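Long-range contact in eukaryotic Translation Initiation 4E (Schistosoma mansoni, PDB 3HXI), which binds the 7-methylguanosine cap of mRNA and, on another surface, a 4E-BP peptide, consistent with its role in starting translation: residues Glu102-Asp113 / Ile151-Leu159. Numbering follows the deposited sequence. Where two conformers were deposited one is given.
Sequences ELLMLLIGSDWD and IGRRIKERL
On the convex side of the curved eIF4E sheet two long helices lie next to each other: L103 of helix 96-108 meets I155 and L159 of helix 145-159, and L106 meets I155. The short segments run at 133° to one another, their axes 9.6 Å apart at closest approach. L103 CD1 packs on L159 CD1 at 3.9 Å; leucine and isoleucine suit this layer because it is buried between helices and sheet, L103 and I155 also resting on V137. L106, with CG anti to the backbone N (chi1 168°), lays CD1 over one face of the W112 indole, near the rim, and touches R154 CG, while CD2 lies against I155 CA. Two residues beyond S110, where a Schellman motif closes the helix, W112 packs CZ3 on I151 CG2 at 3.7 Å and also touches I121 of strand 121-127.

Long arginines suit the border of this apolar layer: their methylenes (R154 CG, R158 CG) pack on L106, while their guanidinium groups bind the acidic loop. Bends at chi2 and chi3 bring the R154 guanidinium edge-on to D111 O and D113, its plane almost parallel to the indole. R154 NH1 donates to D111 O at 2.9 Å, and R154 NH1 and NH2 form a salt bridge to D113 OD1, both from the same face of the carboxylate, NH2 at 2.9 Å. R154 NE turns to E157 OE1, one turn along its own helix, so three nitrogens fix the group's rotation. R154 CD sits over the centre of the R158 guanidinium, whose NH2 makes a longer salt bridge of 3.3 Å to D111 OD2 from above the carboxylate plane.

Helix 96-108 also carries the 4E-BP peptide: E102 OE1 salt-bridges its basic side chain and accepts from a water that also donates to R158 O, while G109 makes backbone hydrogen bonds with the peptide.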
ATOM      1  N   GLU A 102      -6.820  -3.803  -6.686  1.00 15.43           N
ATOM      2  CA  GLU A 102      -5.773  -3.987  -7.700  1.00 14.72           C
ATOM      3  C   GLU A 102      -4.391  -3.796  -7.080  1.00 15.94           C
ATOM      4  O   GLU A 102      -3.427  -4.527  -7.402  1.00 16.15           O
ATOM      5  CB  GLU A 102      -5.940  -2.988  -8.852  1.00 14.54           C
ATOM      6  CG  GLU A 102      -7.180  -3.233  -9.725  1.00 16.74           C
ATOM      7  CD  GLU A 102      -7.216  -4.644 -10.311  1.00 19.40           C
ATOM      8  OE1 GLU A 102      -6.189  -5.131 -10.840  1.00 20.50           O
ATOM      9  OE2 GLU A 102      -8.299  -5.244 -10.278  1.00 23.67           O
ATOM     10  N   LEU A 103      -4.289  -2.794  -6.216  1.00 15.04           N
ATOM     11  CA  LEU A 103      -3.017  -2.501  -5.571  1.00 15.03           C
ATOM     12  C   LEU A 103      -2.567  -3.685  -4.715  1.00 15.43           C
ATOM     13  O   LEU A 103      -1.416  -4.143  -4.826  1.00 16.32           O
ATOM     14  CB  LEU A 103      -3.072  -1.208  -4.754  1.00 15.55           C
ATOM     15  CG  LEU A 103      -1.703  -0.684  -4.255  1.00 15.78           C
ATOM     16  CD1 LEU A 103      -0.775  -0.374  -5.435  1.00 17.36           C
ATOM     17  CD2 LEU A 103      -1.859   0.522  -3.340  1.00 17.09           C
ATOM     18  N   LEU A 104      -3.469  -4.193  -3.885  1.00 14.12           N
ATOM     19  CA  LEU A 104      -3.135  -5.291  -2.991  1.00 15.28           C
ATOM     20  C   LEU A 104      -2.851  -6.584  -3.751  1.00 15.52           C
ATOM     21  O   LEU A 104      -1.955  -7.329  -3.389  1.00 15.70           O
ATOM     22  CB  LEU A 104      -4.238  -5.485  -1.935  1.00 16.09           C
ATOM     23  CG  LEU A 104      -4.542  -4.302  -1.005  1.00 15.85           C
ATOM     24  CD1 LEU A 104      -5.369  -4.814   0.155  1.00 13.18           C
ATOM     25  CD2 LEU A 104      -3.281  -3.531  -0.511  1.00 18.38           C
ATOM     26  N   MET A 105      -3.590  -6.824  -4.838  1.00 16.37           N
ATOM     27  CA  MET A 105      -3.308  -7.967  -5.697  1.00 17.00           C
ATOM     28  C   MET A 105      -1.878  -7.891  -6.261  1.00 16.95           C
ATOM     29  O   MET A 105      -1.142  -8.874  -6.240  1.00 16.74           O
ATOM     30  CB  MET A 105      -4.342  -8.100  -6.811  1.00 16.60           C
ATOM     31  CG  MET A 105      -5.649  -8.766  -6.346  1.00 15.23           C
ATOM     32  SD  MET A 105      -6.698  -9.235  -7.758  1.00 19.13           S
ATOM     33  CE  MET A 105      -7.107  -7.636  -8.453  1.00 19.27           C
ATOM     34  N   LEU A 106      -1.488  -6.716  -6.740  1.00 16.29           N
ATOM     35  CA  LEU A 106      -0.152  -6.506  -7.281  1.00 15.70           C
ATOM     36  C   LEU A 106       0.896  -6.812  -6.202  1.00 16.58           C
ATOM     37  O   LEU A 106       1.884  -7.498  -6.468  1.00 17.46           O
ATOM     38  CB  LEU A 106      -0.019  -5.076  -7.819  1.00 15.61           C
ATOM     39  CG  LEU A 106       1.376  -4.546  -8.185  1.00 15.41           C
ATOM     40  CD1 LEU A 106       2.094  -5.417  -9.221  1.00 13.89           C
ATOM     41  CD2 LEU A 106       1.285  -3.090  -8.633  1.00 14.55           C
ATOM     42  N   LEU A 107       0.656  -6.340  -4.982  1.00 15.38           N
ATOM     43  CA  LEU A 107       1.612  -6.555  -3.886  1.00 16.11           C
ATOM     44  C   LEU A 107       1.664  -8.004  -3.400  1.00 16.32           C
ATOM     45  O   LEU A 107       2.740  -8.585  -3.356  1.00 17.16           O
ATOM     46  CB  LEU A 107       1.358  -5.614  -2.711  1.00 16.07           C
ATOM     47  CG  LEU A 107       2.133  -4.287  -2.722  1.00 16.57           C
ATOM     48  CD1 LEU A 107       1.725  -3.424  -3.902  1.00 15.26           C
ATOM     49  CD2 LEU A 107       1.944  -3.524  -1.405  1.00 17.23           C
ATOM     50  N   ILE A 108       0.522  -8.578  -3.029  1.00 16.15           N
ATOM     51  CA  ILE A 108       0.517  -9.926  -2.422  1.00 16.30           C
ATOM     52  C   ILE A 108       0.845 -10.996  -3.471  1.00 17.14           C
ATOM     53  O   ILE A 108       1.441 -12.027  -3.155  1.00 18.74           O
ATOM     54  CB  ILE A 108      -0.830 -10.264  -1.692  1.00 15.80           C
ATOM     55  CG1 ILE A 108      -1.989 -10.396  -2.686  1.00 17.25           C
ATOM     56  CG2 ILE A 108      -1.158  -9.228  -0.573  1.00 13.63           C
ATOM     57  CD1 ILE A 108      -2.422 -11.870  -2.863  1.00 18.44           C
ATOM     58  N   GLY A 109       0.464 -10.739  -4.723  1.00 16.26           N
ATOM     59  CA  GLY A 109       0.798 -11.647  -5.821  1.00 17.36           C
ATOM     60  C   GLY A 109       2.233 -11.465  -6.290  1.00 18.05           C
ATOM     61  O   GLY A 109       2.703 -12.223  -7.151  1.00 17.69           O
ATOM     62  N   SER A 110       2.921 -10.454  -5.746  1.00 18.58           N
ATOM     63  CA  SER A 110       4.290 -10.082  -6.154  1.00 19.49           C
ATOM     64  C   SER A 110       4.435 -10.007  -7.675  1.00 21.48           C
ATOM     65  O   SER A 110       5.380 -10.558  -8.243  1.00 23.03           O
ATOM     66  CB  SER A 110       5.327 -11.057  -5.560  1.00 20.67           C
ATOM     67  OG  SER A 110       6.655 -10.565  -5.733  1.00 19.86           O
ATOM     68  N   ASP A 111       3.511  -9.313  -8.336  1.00 21.79           N
ATOM     69  CA  ASP A 111       3.470  -9.329  -9.802  1.00 22.78           C
ATOM     70  C   ASP A 111       4.348  -8.233 -10.416  1.00 22.63           C
ATOM     71  O   ASP A 111       3.895  -7.430 -11.234  1.00 23.64           O
ATOM     72  CB  ASP A 111       2.029  -9.280 -10.344  1.00 22.46           C
ATOM     73  CG  ASP A 111       1.939  -9.798 -11.767  1.00 24.25           C
ATOM     74  OD1 ASP A 111       2.852 -10.558 -12.162  1.00 25.69           O
ATOM     75  OD2 ASP A 111       0.976  -9.455 -12.483  1.00 24.33           O
ATOM     76  N   TRP A 112       5.604  -8.212  -9.968  1.00 22.72           N
ATOM     77  CA  TRP A 112       6.638  -7.291 -10.432  1.00 23.02           C
ATOM     78  C   TRP A 112       7.498  -8.095 -11.375  1.00 23.86           C
ATOM     79  O   TRP A 112       7.603  -9.303 -11.216  1.00 24.59           O
ATOM     80  CB  TRP A 112       7.518  -6.822  -9.254  1.00 21.48           C
ATOM     81  CG  TRP A 112       6.714  -6.334  -8.090  1.00 20.22           C
ATOM     82  CD1 TRP A 112       6.414  -7.026  -6.945  1.00 18.63           C
ATOM     83  CD2 TRP A 112       6.056  -5.068  -7.976  1.00 20.24           C
ATOM     84  NE1 TRP A 112       5.637  -6.259  -6.120  1.00 18.80           N
ATOM     85  CE2 TRP A 112       5.390  -5.056  -6.723  1.00 19.14           C
ATOM     86  CE3 TRP A 112       5.972  -3.938  -8.802  1.00 17.66           C
ATOM     87  CZ2 TRP A 112       4.638  -3.956  -6.276  1.00 18.63           C
ATOM     88  CZ3 TRP A 112       5.214  -2.842  -8.363  1.00 19.34           C
ATOM     89  CH2 TRP A 112       4.571  -2.855  -7.102  1.00 19.17           C
ATOM     90  N   ASP A 113       8.135  -7.426 -12.329  1.00 24.54           N
ATOM     91  CA  ASP A 113       8.991  -8.123 -13.287  1.00 26.14           C
ATOM     92  C   ASP A 113      10.178  -8.847 -12.628  1.00 26.88           C
ATOM     93  O   ASP A 113      10.508  -9.977 -13.021  1.00 27.79           O
ATOM     94  CB  ASP A 113       9.450  -7.171 -14.398  1.00 26.17           C
ATOM     95  CG  ASP A 113       8.317  -6.783 -15.366  1.00 29.63           C
ATOM     96  OD1 ASP A 113       7.297  -7.509 -15.453  1.00 33.14           O
ATOM     97  OD2 ASP A 113       8.455  -5.747 -16.064  1.00 33.57           O
ATOM     98  N   ILE A 151       8.738   0.278 -10.382  1.00 19.40           N
ATOM     99  CA  ILE A 151       7.619  -0.003  -9.455  1.00 19.00           C
ATOM    100  C   ILE A 151       6.507   1.003  -9.683  1.00 18.51           C
ATOM    101  O   ILE A 151       5.329   0.633  -9.784  1.00 18.60           O
ATOM    102  CB  ILE A 151       8.075  -0.015  -7.991  1.00 18.18           C
ATOM    103  CG1 ILE A 151       8.850  -1.299  -7.696  1.00 16.99           C
ATOM    104  CG2 ILE A 151       6.875   0.124  -7.005  1.00 18.61           C
ATOM    105  CD1 ILE A 151       9.505  -1.297  -6.351  1.00 15.96           C
ATOM    106  N   GLY A 152       6.880   2.278  -9.777  1.00 18.24           N
ATOM    107  CA  GLY A 152       5.906   3.335 -10.017  1.00 18.25           C
ATOM    108  C   GLY A 152       5.171   3.107 -11.323  1.00 18.71           C
ATOM    109  O   GLY A 152       3.948   3.255 -11.383  1.00 17.26           O
ATOM    110  N   ARG A 153       5.921   2.718 -12.363  1.00 19.31           N
ATOM    111  CA  ARG A 153       5.327   2.456 -13.673  0.50 19.55           C
ATOM    112  C   ARG A 153       4.321   1.307 -13.623  1.00 19.02           C
ATOM    113  O   ARG A 153       3.214   1.428 -14.168  1.00 18.58           O
ATOM    114  CB  ARG A 153       6.416   2.227 -14.732  0.50 19.21           C
ATOM    115  CG  ARG A 153       7.094   3.531 -15.161  0.50 21.03           C
ATOM    116  CD  ARG A 153       8.076   3.367 -16.312  0.50 21.48           C
ATOM    117  NE  ARG A 153       9.444   3.148 -15.838  0.50 26.40           N
ATOM    118  CZ  ARG A 153      10.059   1.969 -15.802  0.50 26.47           C
ATOM    119  NH1 ARG A 153      11.294   1.898 -15.347  0.50 25.95           N
ATOM    120  NH2 ARG A 153       9.451   0.862 -16.225  0.50 29.53           N
ATOM    121  N   ARG A 154       4.685   0.225 -12.945  1.00 19.22           N
ATOM    122  CA  ARG A 154       3.800  -0.942 -12.780  1.00 18.81           C
ATOM    123  C   ARG A 154       2.533  -0.620 -11.980  1.00 18.84           C
ATOM    124  O   ARG A 154       1.455  -1.123 -12.305  1.00 18.54           O
ATOM    125  CB  ARG A 154       4.589  -2.112 -12.153  1.00 19.90           C
ATOM    126  CG  ARG A 154       3.797  -3.394 -11.820  1.00 20.54           C
ATOM    127  CD  ARG A 154       3.123  -4.058 -13.028  1.00 25.22           C
ATOM    128  NE  ARG A 154       3.985  -4.151 -14.209  1.00 24.84           N
ATOM    129  CZ  ARG A 154       4.796  -5.174 -14.487  1.00 29.36           C
ATOM    130  NH1 ARG A 154       4.872  -6.221 -13.677  1.00 26.95           N
ATOM    131  NH2 ARG A 154       5.535  -5.155 -15.600  1.00 30.03           N
ATOM    132  N   ILE A 155       2.666   0.198 -10.928  1.00 17.54           N
ATOM    133  CA  ILE A 155       1.503   0.648 -10.138  1.00 17.80           C
ATOM    134  C   ILE A 155       0.512   1.381 -11.052  1.00 18.07           C
ATOM    135  O   ILE A 155      -0.708   1.131 -10.996  1.00 17.10           O
ATOM    136  CB  ILE A 155       1.930   1.574  -8.974  1.00 17.90           C
ATOM    137  CG1 ILE A 155       2.685   0.796  -7.893  1.00 17.01           C
ATOM    138  CG2 ILE A 155       0.715   2.261  -8.300  1.00 19.00           C
ATOM    139  CD1 ILE A 155       3.275   1.700  -6.770  1.00 18.07           C
ATOM    140  N   LYS A 156       1.025   2.293 -11.884  1.00 17.89           N
ATOM    141  CA  LYS A 156       0.157   3.093 -12.755  1.00 20.22           C
ATOM    142  C   LYS A 156      -0.574   2.203 -13.736  1.00 20.75           C
ATOM    143  O   LYS A 156      -1.764   2.404 -14.008  1.00 22.43           O
ATOM    144  CB  LYS A 156       0.934   4.169 -13.528  1.00 21.76           C
ATOM    145  CG  LYS A 156       1.603   5.196 -12.656  1.00 23.32           C
ATOM    146  CD  LYS A 156       1.864   6.499 -13.409  1.00 30.05           C
ATOM    147  CE  LYS A 156       0.618   7.379 -13.471  1.00 32.62           C
ATOM    148  NZ  LYS A 156       0.810   8.448 -14.482  1.00 34.21           N
ATOM    149  N   GLU A 157       0.138   1.209 -14.258  1.00 20.65           N
ATOM    150  CA  GLU A 157      -0.457   0.260 -15.204  1.00 21.00           C
ATOM    151  C   GLU A 157      -1.582  -0.499 -14.537  1.00 20.00           C
ATOM    152  O   GLU A 157      -2.701  -0.507 -15.032  1.00 19.49           O
ATOM    153  CB  GLU A 157       0.592  -0.702 -15.741  1.00 21.03           C
ATOM    154  CG  GLU A 157       1.556  -0.052 -16.719  1.00 26.97           C
ATOM    155  CD  GLU A 157       2.795  -0.894 -16.999  1.00 32.64           C
ATOM    156  OE1 GLU A 157       2.968  -1.956 -16.356  1.00 33.36           O
ATOM    157  OE2 GLU A 157       3.608  -0.483 -17.861  1.00 36.33           O
ATOM    158  N   ARG A 158      -1.296  -1.090 -13.381  1.00 19.32           N
ATOM    159  CA  ARG A 158      -2.258  -1.974 -12.743  1.00 19.75           C
ATOM    160  C   ARG A 158      -3.463  -1.209 -12.210  1.00 19.30           C
ATOM    161  O   ARG A 158      -4.586  -1.719 -12.236  1.00 19.89           O
ATOM    162  CB  ARG A 158      -1.604  -2.811 -11.633  1.00 19.36           C
ATOM    163  CG  ARG A 158      -0.624  -3.861 -12.130  1.00 21.37           C
ATOM    164  CD  ARG A 158      -1.296  -5.040 -12.846  1.00 24.31           C
ATOM    165  NE  ARG A 158      -0.270  -6.022 -13.212  1.00 28.24           N
ATOM    166  CZ  ARG A 158       0.520  -5.958 -14.293  1.00 28.89           C
ATOM    167  NH1 ARG A 158       0.417  -4.965 -15.176  1.00 27.37           N
ATOM    168  NH2 ARG A 158       1.431  -6.900 -14.491  1.00 30.66           N
ATOM    169  N   LEU A 159      -3.229   0.020 -11.752  1.00 18.73           N
ATOM    170  CA  LEU A 159      -4.309   0.854 -11.222  1.00 18.18           C
ATOM    171  C   LEU A 159      -4.987   1.713 -12.285  1.00 18.60           C
ATOM    172  O   LEU A 159      -5.969   2.394 -11.995  1.00 17.82           O
ATOM    173  CB  LEU A 159      -3.828   1.674 -10.039  1.00 18.57           C
ATOM    174  CG  LEU A 159      -3.800   0.964  -8.680  1.00 17.85           C
ATOM    175  CD1 LEU A 159      -2.980  -0.353  -8.685  1.00 21.55           C
ATOM    176  CD2 LEU A 159      -3.255   1.916  -7.635  1.00 17.05           C
TER
HETATM  177  O   HOH W   1      -5.575  -4.037 -13.237  1.00 24.38           O